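Local coordinates for protein putative PLP-dependent aminotransferase (Bacillus cereus ATCC 10987, PDB 3JU7) that probably acts as a pyridoxal phosphate-dependent transaminase of the DegT/DnrJ/EryC1 family and binds calcium, at residues 255-260 and 350-355. Residues are numbered along the deposited sequence; the frame is centred on the assembly and turned at random.
Sequences KERTRI and LPLWEG
Glu256 accepts a hydrogen bond from the backbone of Gly355: Gly355 N lies 2.7 Å from Glu256 OE2, with an N-H...O angle of 154°. The donor comes in on the anti side of the carboxylate, close to its plane. CG of Glu256 is anti to the backbone N (chi1 174°), and Glu256 CG lies 4.0 Å from Glu354 CG. The bend at chi2 then turns CD out of the extended line. The two carboxylate planes are 69° apart, and the charged oxygens Glu256 OE2 and Glu354 OE1 are not in contact.

One helical turn on, Ile260 faces the loop with two branches. Ile260 CG2 packs on Leu352 CG at 3.6 Å. Ile260 CD1 comes within 3.2 Å of Trp353 O. Leu352 CD2 lies beside the Arg257 chain, near CG and 3.7 Å from Arg257 NH1, and meets the guanidinium obliquely.

Outer partners hold some of the polar ends. Arg257 NH1 is hydrogen-bonded to Gln288 O. Glu354 OE2 forms a salt bridge with Lys253 NZ of helix 250-270; Arg257 NH2 is 4.5 Å from Glu354 OE2, too far for one. Within the helix, Glu256 OE1 forms a salt bridge with Arg259 NH2 (3.3 Å). The oxygen sits well off the guanidinium plane, so the attraction is electrostatic rather than a directed hydrogen bond.

The contact joins helix 250-270 to the loop that links strand 347-350 to helix 358-368. Ile260 also touches Val361 of helix 358-368, while Leu350 pairs by backbone hydrogen bonding with Met291 of strand 291-294.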
ATOM      1  N   LYS A 255       8.102  24.300 -14.477  1.00 29.83           N
ATOM      2  CA  LYS A 255       8.390  25.711 -14.722  1.00 31.64           C
ATOM      3  C   LYS A 255       7.984  26.575 -13.523  1.00 30.37           C
ATOM      4  O   LYS A 255       8.745  27.384 -13.071  1.00 31.19           O
ATOM      5  CB  LYS A 255       7.700  26.217 -16.014  1.00 31.94           C
ATOM      6  N   GLU A 256       6.779  26.387 -13.015  1.00 31.61           N
ATOM      7  CA  GLU A 256       6.305  27.103 -11.832  1.00 33.60           C
ATOM      8  C   GLU A 256       7.296  26.958 -10.656  1.00 32.51           C
ATOM      9  O   GLU A 256       7.685  27.955 -10.054  1.00 30.00           O
ATOM     10  CB  GLU A 256       4.918  26.562 -11.469  1.00 35.55           C
ATOM     11  CG  GLU A 256       4.289  27.060 -10.187  1.00 40.41           C
ATOM     12  CD  GLU A 256       3.782  28.478 -10.270  1.00 43.05           C
ATOM     13  OE1 GLU A 256       3.937  29.132 -11.330  1.00 49.49           O
ATOM     14  OE2 GLU A 256       3.218  28.950  -9.257  1.00 42.06           O
ATOM     15  N   ARG A 257       7.728  25.723 -10.370  1.00 30.28           N
ATOM     16  CA  ARG A 257       8.645  25.467  -9.242  1.00 30.45           C
ATOM     17  C   ARG A 257      10.031  26.035  -9.462  1.00 29.79           C
ATOM     18  O   ARG A 257      10.663  26.561  -8.530  1.00 27.75           O
ATOM     19  CB  ARG A 257       8.798  23.965  -8.953  1.00 30.73           C
ATOM     20  CG  ARG A 257       7.698  23.395  -8.166  1.00 31.59           C
ATOM     21  CD  ARG A 257       7.808  21.891  -7.945  1.00 31.72           C
ATOM     22  NE  ARG A 257       6.556  21.500  -7.335  1.00 33.82           N
ATOM     23  CZ  ARG A 257       6.251  21.643  -6.047  1.00 32.55           C
ATOM     24  NH1 ARG A 257       7.132  22.087  -5.169  1.00 30.44           N
ATOM     25  NH2 ARG A 257       5.036  21.311  -5.632  1.00 38.79           N
ATOM     26  N   THR A 258      10.531  25.903 -10.690  1.00 30.07           N
ATOM     27  CA  THR A 258      11.829  26.472 -10.988  1.00 29.82           C
ATOM     28  C   THR A 258      11.794  27.977 -10.805  1.00 29.15           C
ATOM     29  O   THR A 258      12.665  28.531 -10.181  1.00 29.08           O
ATOM     30  CB  THR A 258      12.289  26.120 -12.375  1.00 31.85           C
ATOM     31  OG1 THR A 258      12.301  24.692 -12.502  1.00 27.84           O
ATOM     32  CG2 THR A 258      13.698  26.689 -12.609  1.00 25.71           C
ATOM     33  N   ARG A 259      10.752  28.632 -11.308  1.00 30.46           N
ATOM     34  CA  ARG A 259      10.614  30.075 -11.146  1.00 30.19           C
ATOM     35  C   ARG A 259      10.664  30.477  -9.693  1.00 28.44           C
ATOM     36  O   ARG A 259      11.347  31.431  -9.358  1.00 26.08           O
ATOM     37  CB  ARG A 259       9.295  30.595 -11.716  1.00 32.18           C
ATOM     38  CG  ARG A 259       9.327  30.864 -13.204  1.00 46.29           C
ATOM     39  CD  ARG A 259       8.628  32.189 -13.572  1.00 56.27           C
ATOM     40  NE  ARG A 259       7.358  32.383 -12.861  1.00 65.09           N
ATOM     41  CZ  ARG A 259       6.201  31.790 -13.167  1.00 69.94           C
ATOM     42  NH1 ARG A 259       6.112  30.940 -14.189  1.00 70.70           N
ATOM     43  NH2 ARG A 259       5.114  32.054 -12.446  1.00 70.62           N
ATOM     44  N   ILE A 260       9.908  29.781  -8.841  1.00 27.98           N
ATOM     45  CA  ILE A 260       9.856  30.122  -7.411  1.00 27.90           C
ATOM     46  C   ILE A 260      11.237  29.916  -6.766  1.00 28.14           C
ATOM     47  O   ILE A 260      11.707  30.762  -5.997  1.00 25.63           O
ATOM     48  CB  ILE A 260       8.765  29.339  -6.669  1.00 27.22           C
ATOM     49  CG1 ILE A 260       7.391  29.711  -7.217  1.00 24.31           C
ATOM     50  CG2 ILE A 260       8.773  29.660  -5.209  1.00 24.89           C
ATOM     51  CD1 ILE A 260       6.322  28.705  -6.843  1.00 26.52           C
ATOM     52  N   LEU A 350      11.828  25.771   3.932  1.00 24.68           N
ATOM     53  CA  LEU A 350      11.021  26.966   3.731  1.00 23.47           C
ATOM     54  C   LEU A 350       9.936  26.657   2.722  1.00 25.86           C
ATOM     55  O   LEU A 350      10.143  25.871   1.788  1.00 26.39           O
ATOM     56  CB  LEU A 350      11.851  28.167   3.294  1.00 21.04           C
ATOM     57  CG  LEU A 350      12.963  28.637   4.230  1.00 24.04           C
ATOM     58  CD1 LEU A 350      13.776  29.759   3.577  1.00 19.86           C
ATOM     59  CD2 LEU A 350      12.400  29.105   5.559  1.00 16.87           C
ATOM     60  N   PRO A 351       8.769  27.277   2.897  1.00 25.44           N
ATOM     61  CA  PRO A 351       7.695  26.913   2.015  1.00 26.23           C
ATOM     62  C   PRO A 351       7.932  27.281   0.566  1.00 25.51           C
ATOM     63  O   PRO A 351       8.493  28.336   0.242  1.00 25.22           O
ATOM     64  CB  PRO A 351       6.474  27.649   2.591  1.00 27.28           C
ATOM     65  CG  PRO A 351       6.958  28.521   3.635  1.00 25.32           C
ATOM     66  CD  PRO A 351       8.310  28.070   4.044  1.00 26.67           C
ATOM     67  N   LEU A 352       7.464  26.388  -0.284  1.00 24.39           N
ATOM     68  CA  LEU A 352       7.481  26.548  -1.712  1.00 26.04           C
ATOM     69  C   LEU A 352       6.336  25.688  -2.222  1.00 26.07           C
ATOM     70  O   LEU A 352       6.250  24.549  -1.854  1.00 28.00           O
ATOM     71  CB  LEU A 352       8.813  26.071  -2.274  1.00 26.58           C
ATOM     72  CG  LEU A 352       9.166  26.392  -3.734  1.00 27.23           C
ATOM     73  CD1 LEU A 352      10.706  26.278  -3.937  1.00 25.25           C
ATOM     74  CD2 LEU A 352       8.439  25.498  -4.683  1.00 24.63           C
ATOM     75  N   TRP A 353       5.415  26.253  -2.997  1.00 25.46           N
ATOM     76  CA  TRP A 353       4.316  25.493  -3.595  1.00 23.74           C
ATOM     77  C   TRP A 353       3.793  26.252  -4.794  1.00 24.63           C
ATOM     78  O   TRP A 353       4.040  27.453  -4.910  1.00 24.35           O
ATOM     79  CB  TRP A 353       3.155  25.218  -2.624  1.00 22.92           C
ATOM     80  CG  TRP A 353       3.015  26.171  -1.479  1.00 25.58           C
ATOM     81  CD1 TRP A 353       3.515  26.001  -0.221  1.00 28.36           C
ATOM     82  CD2 TRP A 353       2.341  27.433  -1.475  1.00 23.53           C
ATOM     83  NE1 TRP A 353       3.188  27.068   0.566  1.00 30.28           N
ATOM     84  CE2 TRP A 353       2.472  27.967  -0.179  1.00 25.39           C
ATOM     85  CE3 TRP A 353       1.642  28.159  -2.435  1.00 30.35           C
ATOM     86  CZ2 TRP A 353       1.926  29.182   0.179  1.00 27.06           C
ATOM     87  CZ3 TRP A 353       1.098  29.363  -2.085  1.00 30.93           C
ATOM     88  CH2 TRP A 353       1.245  29.872  -0.790  1.00 32.16           C
ATOM     89  N   GLU A 354       3.084  25.532  -5.670  1.00 23.34           N
ATOM     90  CA  GLU A 354       2.540  26.100  -6.891  1.00 25.56           C
ATOM     91  C   GLU A 354       1.599  27.211  -6.504  1.00 25.24           C
ATOM     92  O   GLU A 354       0.728  27.023  -5.663  1.00 29.01           O
ATOM     93  CB  GLU A 354       1.768  25.058  -7.721  1.00 25.20           C
ATOM     94  CG  GLU A 354       2.628  23.908  -8.300  1.00 29.40           C
ATOM     95  CD  GLU A 354       1.778  22.871  -9.049  1.00 31.72           C
ATOM     96  OE1 GLU A 354       0.961  23.283  -9.888  1.00 35.40           O
ATOM     97  OE2 GLU A 354       1.909  21.650  -8.797  1.00 31.49           O
ATOM     98  N   GLY A 355       1.792  28.371  -7.098  1.00 23.99           N
ATOM     99  CA  GLY A 355       0.960  29.512  -6.810  1.00 23.90           C
ATOM    100  C   GLY A 355       1.688  30.497  -5.960  1.00 24.07           C
ATOM    101  O   GLY A 355       1.283  31.632  -5.891  1.00 26.56           O
TER